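Local coordinates for protein glycine cleavage system transcriptional repressor, putative (PDB 1U8S) that probably acts as a cytoplasmic repressor of glycine cleavage system transcription, built from two ACT domains in each subunit of a dimer, at residues R16-L26 against T65-L75. Residues are numbered along the deposited sequence; the frame is centred on the assembly and turned at random.
Sequences RPGICNEVVRL and TLPLLGQQHDL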
ATOM      1  N   ARG B  16      -7.789 -15.172  -0.266  1.00 58.34           N
ATOM      2  CA  ARG B  16      -8.723 -16.099  -0.881  1.00 61.18           C
ATOM      3  C   ARG B  16      -9.494 -15.305  -1.937  1.00 62.38           C
ATOM      4  O   ARG B  16      -9.664 -14.089  -1.812  1.00 62.56           O
ATOM      5  CB  ARG B  16      -9.683 -16.662   0.172  1.00 62.50           C
ATOM      6  CG  ARG B  16     -10.065 -15.669   1.268  1.00 67.01           C
ATOM      7  CD  ARG B  16     -11.218 -16.178   2.137  1.00 69.55           C
ATOM      8  NE  ARG B  16     -12.502 -16.056   1.447  1.00 73.26           N
ATOM      9  CZ  ARG B  16     -13.261 -14.960   1.441  1.00 73.47           C
ATOM     10  NH1 ARG B  16     -12.881 -13.873   2.103  1.00 71.90           N
ATOM     11  NH2 ARG B  16     -14.393 -14.943   0.749  1.00 75.03           N
ATOM     12  N   PRO B  17      -9.978 -15.985  -2.983  1.00 62.91           N
ATOM     13  CA  PRO B  17     -10.733 -15.399  -4.092  1.00 61.78           C
ATOM     14  C   PRO B  17     -11.564 -14.131  -3.870  1.00 60.81           C
ATOM     15  O   PRO B  17     -11.401 -13.157  -4.611  1.00 60.52           O
ATOM     16  CB  PRO B  17     -11.566 -16.575  -4.574  1.00 62.47           C
ATOM     17  CG  PRO B  17     -10.563 -17.695  -4.479  1.00 62.41           C
ATOM     18  CD  PRO B  17      -9.931 -17.456  -3.111  1.00 63.05           C
ATOM     19  N   GLY B  18     -12.438 -14.116  -2.868  1.00 59.75           N
ATOM     20  CA  GLY B  18     -13.262 -12.930  -2.673  1.00 59.75           C
ATOM     21  C   GLY B  18     -13.099 -12.089  -1.416  1.00 59.72           C
ATOM     22  O   GLY B  18     -13.972 -11.281  -1.091  1.00 58.54           O
ATOM     23  N   ILE B  19     -11.985 -12.247  -0.713  1.00 59.89           N
ATOM     24  CA  ILE B  19     -11.775 -11.483   0.508  1.00 60.27           C
ATOM     25  C   ILE B  19     -11.887  -9.977   0.264  1.00 59.74           C
ATOM     26  O   ILE B  19     -12.561  -9.272   1.017  1.00 60.50           O
ATOM     27  CB  ILE B  19     -10.402 -11.818   1.144  1.00 61.42           C
ATOM     28  CG1 ILE B  19     -10.314 -11.207   2.541  1.00 63.02           C
ATOM     29  CG2 ILE B  19      -9.272 -11.318   0.265  1.00 63.04           C
ATOM     30  CD1 ILE B  19     -11.115 -11.957   3.588  1.00 63.18           C
ATOM     31  N   CYS B  20     -11.253  -9.490  -0.801  1.00 58.74           N
ATOM     32  CA  CYS B  20     -11.284  -8.066  -1.134  1.00 57.80           C
ATOM     33  C   CYS B  20     -12.657  -7.595  -1.631  1.00 57.93           C
ATOM     34  O   CYS B  20     -12.953  -6.404  -1.608  1.00 57.50           O
ATOM     35  CB  CYS B  20     -10.211  -7.752  -2.182  1.00 58.86           C
ATOM     36  SG  CYS B  20      -9.923  -5.984  -2.471  1.00 57.46           S
ATOM     37  N   ASN B  21     -13.491  -8.523  -2.088  1.00 58.91           N
ATOM     38  CA  ASN B  21     -14.830  -8.170  -2.550  1.00 59.56           C
ATOM     39  C   ASN B  21     -15.659  -7.715  -1.362  1.00 59.28           C
ATOM     40  O   ASN B  21     -16.186  -6.607  -1.340  1.00 60.25           O
ATOM     41  CB  ASN B  21     -15.522  -9.375  -3.193  1.00 61.10           C
ATOM     42  CG  ASN B  21     -15.290  -9.458  -4.688  1.00 62.75           C
ATOM     43  OD1 ASN B  21     -15.201 -10.551  -5.254  1.00 64.86           O
ATOM     44  ND2 ASN B  21     -15.211  -8.303  -5.344  1.00 62.59           N
ATOM     45  N   GLU B  22     -15.760  -8.588  -0.370  1.00 58.69           N
ATOM     46  CA  GLU B  22     -16.537  -8.315   0.829  1.00 58.42           C
ATOM     47  C   GLU B  22     -16.108  -7.032   1.519  1.00 57.26           C
ATOM     48  O   GLU B  22     -16.943  -6.287   2.031  1.00 56.85           O
ATOM     49  CB  GLU B  22     -16.413  -9.495   1.791  1.00 59.71           C
ATOM     50  CG  GLU B  22     -16.777 -10.823   1.145  1.00 61.75           C
ATOM     51  CD  GLU B  22     -16.208 -12.016   1.890  1.00 62.91           C
ATOM     52  OE1 GLU B  22     -16.265 -13.139   1.342  1.00 61.96           O
ATOM     53  OE2 GLU B  22     -15.709 -11.831   3.021  1.00 64.52           O
ATOM     54  N   VAL B  23     -14.807  -6.765   1.527  1.00 56.28           N
ATOM     55  CA  VAL B  23     -14.307  -5.560   2.170  1.00 54.50           C
ATOM     56  C   VAL B  23     -14.855  -4.301   1.521  1.00 53.74           C
ATOM     57  O   VAL B  23     -15.457  -3.466   2.197  1.00 53.15           O
ATOM     58  CB  VAL B  23     -12.781  -5.506   2.148  1.00 54.76           C
ATOM     59  CG1 VAL B  23     -12.305  -4.229   2.817  1.00 56.11           C
ATOM     60  CG2 VAL B  23     -12.217  -6.715   2.874  1.00 55.01           C
ATOM     61  N   VAL B  24     -14.661  -4.153   0.218  1.00 53.27           N
ATOM     62  CA  VAL B  24     -15.166  -2.962  -0.460  1.00 55.02           C
ATOM     63  C   VAL B  24     -16.684  -3.029  -0.517  1.00 55.68           C
ATOM     64  O   VAL B  24     -17.366  -2.009  -0.630  1.00 56.39           O
ATOM     65  CB  VAL B  24     -14.622  -2.834  -1.910  1.00 54.24           C
ATOM     66  CG1 VAL B  24     -13.110  -2.923  -1.907  1.00 54.19           C
ATOM     67  CG2 VAL B  24     -15.231  -3.903  -2.798  1.00 54.71           C
ATOM     68  N   ARG B  25     -17.198  -4.250  -0.438  1.00 56.21           N
ATOM     69  CA  ARG B  25     -18.631  -4.500  -0.487  1.00 56.15           C
ATOM     70  C   ARG B  25     -19.269  -3.936   0.772  1.00 53.89           C
ATOM     71  O   ARG B  25     -20.233  -3.173   0.716  1.00 52.94           O
ATOM     72  CB  ARG B  25     -18.876  -6.010  -0.586  1.00 58.88           C
ATOM     73  CG  ARG B  25     -20.329  -6.437  -0.639  1.00 62.57           C
ATOM     74  CD  ARG B  25     -20.442  -7.949  -0.824  1.00 65.69           C
ATOM     75  NE  ARG B  25     -21.794  -8.416  -0.543  1.00 68.55           N
ATOM     76  CZ  ARG B  25     -22.390  -8.292   0.639  1.00 71.07           C
ATOM     77  NH1 ARG B  25     -21.750  -7.719   1.652  1.00 72.30           N
ATOM     78  NH2 ARG B  25     -23.629  -8.735   0.812  1.00 72.79           N
ATOM     79  N   LEU B  26     -18.702  -4.317   1.906  1.00 52.06           N
ATOM     80  CA  LEU B  26     -19.182  -3.880   3.204  1.00 51.48           C
ATOM     81  C   LEU B  26     -19.050  -2.365   3.334  1.00 52.08           C
ATOM     82  O   LEU B  26     -19.951  -1.692   3.838  1.00 52.76           O
ATOM     83  CB  LEU B  26     -18.381  -4.592   4.301  1.00 49.31           C
ATOM     84  CG  LEU B  26     -18.838  -4.484   5.755  1.00 47.64           C
ATOM     85  CD1 LEU B  26     -18.278  -5.662   6.540  1.00 46.30           C
ATOM     86  CD2 LEU B  26     -18.385  -3.160   6.350  1.00 47.66           C
ATOM     87  N   THR B  65     -19.795  -3.299  11.729  1.00 60.79           N
ATOM     88  CA  THR B  65     -19.823  -4.478  10.862  1.00 59.84           C
ATOM     89  C   THR B  65     -18.479  -5.073  10.416  1.00 58.74           C
ATOM     90  O   THR B  65     -18.362  -6.291  10.276  1.00 57.64           O
ATOM     91  CB  THR B  65     -20.665  -4.198   9.606  1.00 60.32           C
ATOM     92  OG1 THR B  65     -20.095  -3.106   8.878  1.00 60.68           O
ATOM     93  CG2 THR B  65     -22.084  -3.843   9.999  1.00 61.97           C
ATOM     94  N   LEU B  66     -17.473  -4.226  10.204  1.00 58.16           N
ATOM     95  CA  LEU B  66     -16.157  -4.679   9.752  1.00 56.59           C
ATOM     96  C   LEU B  66     -15.503  -5.754  10.622  1.00 55.63           C
ATOM     97  O   LEU B  66     -15.011  -6.756  10.113  1.00 55.42           O
ATOM     98  CB  LEU B  66     -15.199  -3.484   9.622  1.00 56.89           C
ATOM     99  CG  LEU B  66     -13.880  -3.702   8.865  1.00 57.00           C
ATOM    100  CD1 LEU B  66     -14.182  -3.998   7.405  1.00 55.29           C
ATOM    101  CD2 LEU B  66     -13.001  -2.464   8.975  1.00 57.13           C
ATOM    102  N   PRO B  67     -15.481  -5.562  11.947  1.00 55.42           N
ATOM    103  CA  PRO B  67     -14.849  -6.599  12.770  1.00 56.12           C
ATOM    104  C   PRO B  67     -15.507  -7.976  12.604  1.00 56.93           C
ATOM    105  O   PRO B  67     -14.830  -9.003  12.671  1.00 57.30           O
ATOM    106  CB  PRO B  67     -14.994  -6.049  14.190  1.00 55.52           C
ATOM    107  CG  PRO B  67     -15.023  -4.551  13.983  1.00 54.33           C
ATOM    108  CD  PRO B  67     -15.914  -4.421  12.771  1.00 54.88           C
ATOM    109  N   LEU B  68     -16.822  -7.997  12.393  1.00 57.25           N
ATOM    110  CA  LEU B  68     -17.542  -9.257  12.228  1.00 58.45           C
ATOM    111  C   LEU B  68     -17.068  -9.985  10.986  1.00 58.83           C
ATOM    112  O   LEU B  68     -16.895 -11.203  10.998  1.00 59.56           O
ATOM    113  CB  LEU B  68     -19.046  -9.012  12.122  1.00 58.26           C
ATOM    114  CG  LEU B  68     -19.679  -8.334  13.333  1.00 58.90           C
ATOM    115  CD1 LEU B  68     -21.186  -8.230  13.131  1.00 58.47           C
ATOM    116  CD2 LEU B  68     -19.353  -9.131  14.586  1.00 57.75           C
ATOM    117  N   LEU B  69     -16.873  -9.228   9.912  1.00 59.25           N
ATOM    118  CA  LEU B  69     -16.401  -9.786   8.654  1.00 59.54           C
ATOM    119  C   LEU B  69     -15.073 -10.479   8.938  1.00 60.78           C
ATOM    120  O   LEU B  69     -14.784 -11.553   8.407  1.00 60.70           O
ATOM    121  CB  LEU B  69     -16.193  -8.663   7.639  1.00 59.56           C
ATOM    122  CG  LEU B  69     -16.024  -9.029   6.164  1.00 60.51           C
ATOM    123  CD1 LEU B  69     -17.324  -9.622   5.634  1.00 59.47           C
ATOM    124  CD2 LEU B  69     -15.653  -7.783   5.366  1.00 58.83           C
ATOM    125  N   GLY B  70     -14.277  -9.854   9.803  1.00 62.55           N
ATOM    126  CA  GLY B  70     -12.977 -10.388  10.162  1.00 64.51           C
ATOM    127  C   GLY B  70     -13.056 -11.582  11.089  1.00 66.65           C
ATOM    128  O   GLY B  70     -12.069 -12.291  11.302  1.00 66.65           O
ATOM    129  N   GLN B  71     -14.235 -11.807  11.650  1.00 68.26           N
ATOM    130  CA  GLN B  71     -14.431 -12.929  12.553  1.00 69.12           C
ATOM    131  C   GLN B  71     -14.669 -14.201  11.749  1.00 68.27           C
ATOM    132  O   GLN B  71     -14.043 -15.230  11.993  1.00 67.25           O
ATOM    133  CB  GLN B  71     -15.630 -12.655  13.465  1.00 71.41           C
ATOM    134  CG  GLN B  71     -16.071 -13.850  14.303  1.00 73.98           C
ATOM    135  CD  GLN B  71     -17.549 -13.789  14.664  1.00 76.07           C
ATOM    136  OE1 GLN B  71     -18.414 -13.687  13.785  1.00 76.28           O
ATOM    137  NE2 GLN B  71     -17.846 -13.857  15.960  1.00 76.50           N
ATOM    138  N   GLN B  72     -15.565 -14.109  10.773  1.00 68.68           N
ATOM    139  CA  GLN B  72     -15.926 -15.253   9.944  1.00 70.86           C
ATOM    140  C   GLN B  72     -14.981 -15.558   8.779  1.00 71.35           C
ATOM    141  O   GLN B  72     -15.262 -16.434   7.951  1.00 69.75           O
ATOM    142  CB  GLN B  72     -17.350 -15.063   9.417  1.00 71.87           C
ATOM    143  CG  GLN B  72     -17.609 -13.695   8.801  1.00 72.09           C
ATOM    144  CD  GLN B  72     -18.990 -13.590   8.175  1.00 73.15           C
ATOM    145  OE1 GLN B  72     -19.323 -14.328   7.244  1.00 72.33           O
ATOM    146  NE2 GLN B  72     -19.806 -12.674   8.687  1.00 74.91           N
ATOM    147  N   HIS B  73     -13.861 -14.842   8.723  1.00 72.89           N
ATOM    148  CA  HIS B  73     -12.877 -15.039   7.664  1.00 73.28           C
ATOM    149  C   HIS B  73     -11.452 -15.068   8.210  1.00 72.50           C
ATOM    150  O   HIS B  73     -10.488 -15.055   7.446  1.00 72.93           O
ATOM    151  CB  HIS B  73     -13.013 -13.933   6.610  1.00 74.93           C
ATOM    152  CG  HIS B  73     -14.336 -13.938   5.904  1.00 77.39           C
ATOM    153  ND1 HIS B  73     -15.503 -13.527   6.510  1.00 77.67           N
ATOM    154  CD2 HIS B  73     -14.680 -14.349   4.659  1.00 78.06           C
ATOM    155  CE1 HIS B  73     -16.512 -13.686   5.668  1.00 78.20           C
ATOM    156  NE2 HIS B  73     -16.039 -14.184   4.540  1.00 78.17           N
ATOM    157  N   ASP B  74     -11.323 -15.118   9.532  1.00 72.38           N
ATOM    158  CA  ASP B  74     -10.011 -15.146  10.170  1.00 72.45           C
ATOM    159  C   ASP B  74      -9.202 -13.915   9.767  1.00 71.28           C
ATOM    160  O   ASP B  74      -7.970 -13.903   9.834  1.00 71.54           O
ATOM    161  CB  ASP B  74      -9.263 -16.429   9.787  1.00 74.88           C
ATOM    162  CG  ASP B  74      -9.415 -17.528  10.833  1.00 77.57           C
ATOM    163  OD1 ASP B  74      -8.852 -17.372  11.942  1.00 77.61           O
ATOM    164  OD2 ASP B  74     -10.099 -18.540  10.551  1.00 78.89           O
ATOM    165  N   LEU B  75      -9.925 -12.879   9.357  1.00 68.40           N
ATOM    166  CA  LEU B  75      -9.343 -11.616   8.936  1.00 65.69           C
ATOM    167  C   LEU B  75      -8.977 -10.817  10.193  1.00 64.16           C
ATOM    168  O   LEU B  75      -9.589 -10.996  11.241  1.00 65.56           O
ATOM    169  CB  LEU B  75     -10.383 -10.873   8.106  1.00 66.20           C
ATOM    170  CG  LEU B  75     -10.000  -9.736   7.167  1.00 67.90           C
ATOM    171  CD1 LEU B  75     -11.249  -9.304   6.413  1.00 67.82           C
ATOM    172  CD2 LEU B  75      -9.417  -8.577   7.947  1.00 68.25           C
TER
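Glu22 OE1 takes the NH2 of Arg16 in a salt bridge of 2.7 Å, and both residues meet His73, in the loop that follows helix 56-71. The donor reaches OE1 from above the carboxylate plane. The two helices, 19-28 and 56-71, lie on one side of the antiparallel sheet of an ACT domain, strand order 2-3-1-4. Their segments run nearly antiparallel, at 165°, with axes 10.7 Å apart.

Glu22 OE2 sits over one face of the His73 ring, 2.8 Å from NE2, but the angle is too poor for a hydrogen bond. The guanidinium of Arg16 lies with one face toward His73, and its NH1 is 3.2 Å from His73 CD2. Its opposite face is turned to the backbone N of Ile19. His73 ND1 donates to Leu69 O, in the carbonyl plane, which limits rotation of the ring. The carboxylate and the guanidinium would probably pull the ring's ionisation in opposite senses.

Beyond the Arg16-Glu22-His73 group, toward Leu26, the packing is apolar. Leu26 and Leu69 meet tip to tip, CD1 to CD2 at 3.6 Å. Each has CG anti to the backbone N, chi1 -170° and -166°, and this directs each branch toward the other helix. Ile19 and Val23 meet Leu75 nearer the sheet, where Ile19 also touches Phe46 and Leu75 touches Ala11. At the far end Leu26 CD2 lies 3.1 Å from Thr65 OG1, which is hydrogen-bonded to Arg61 O one turn earlier in its helix.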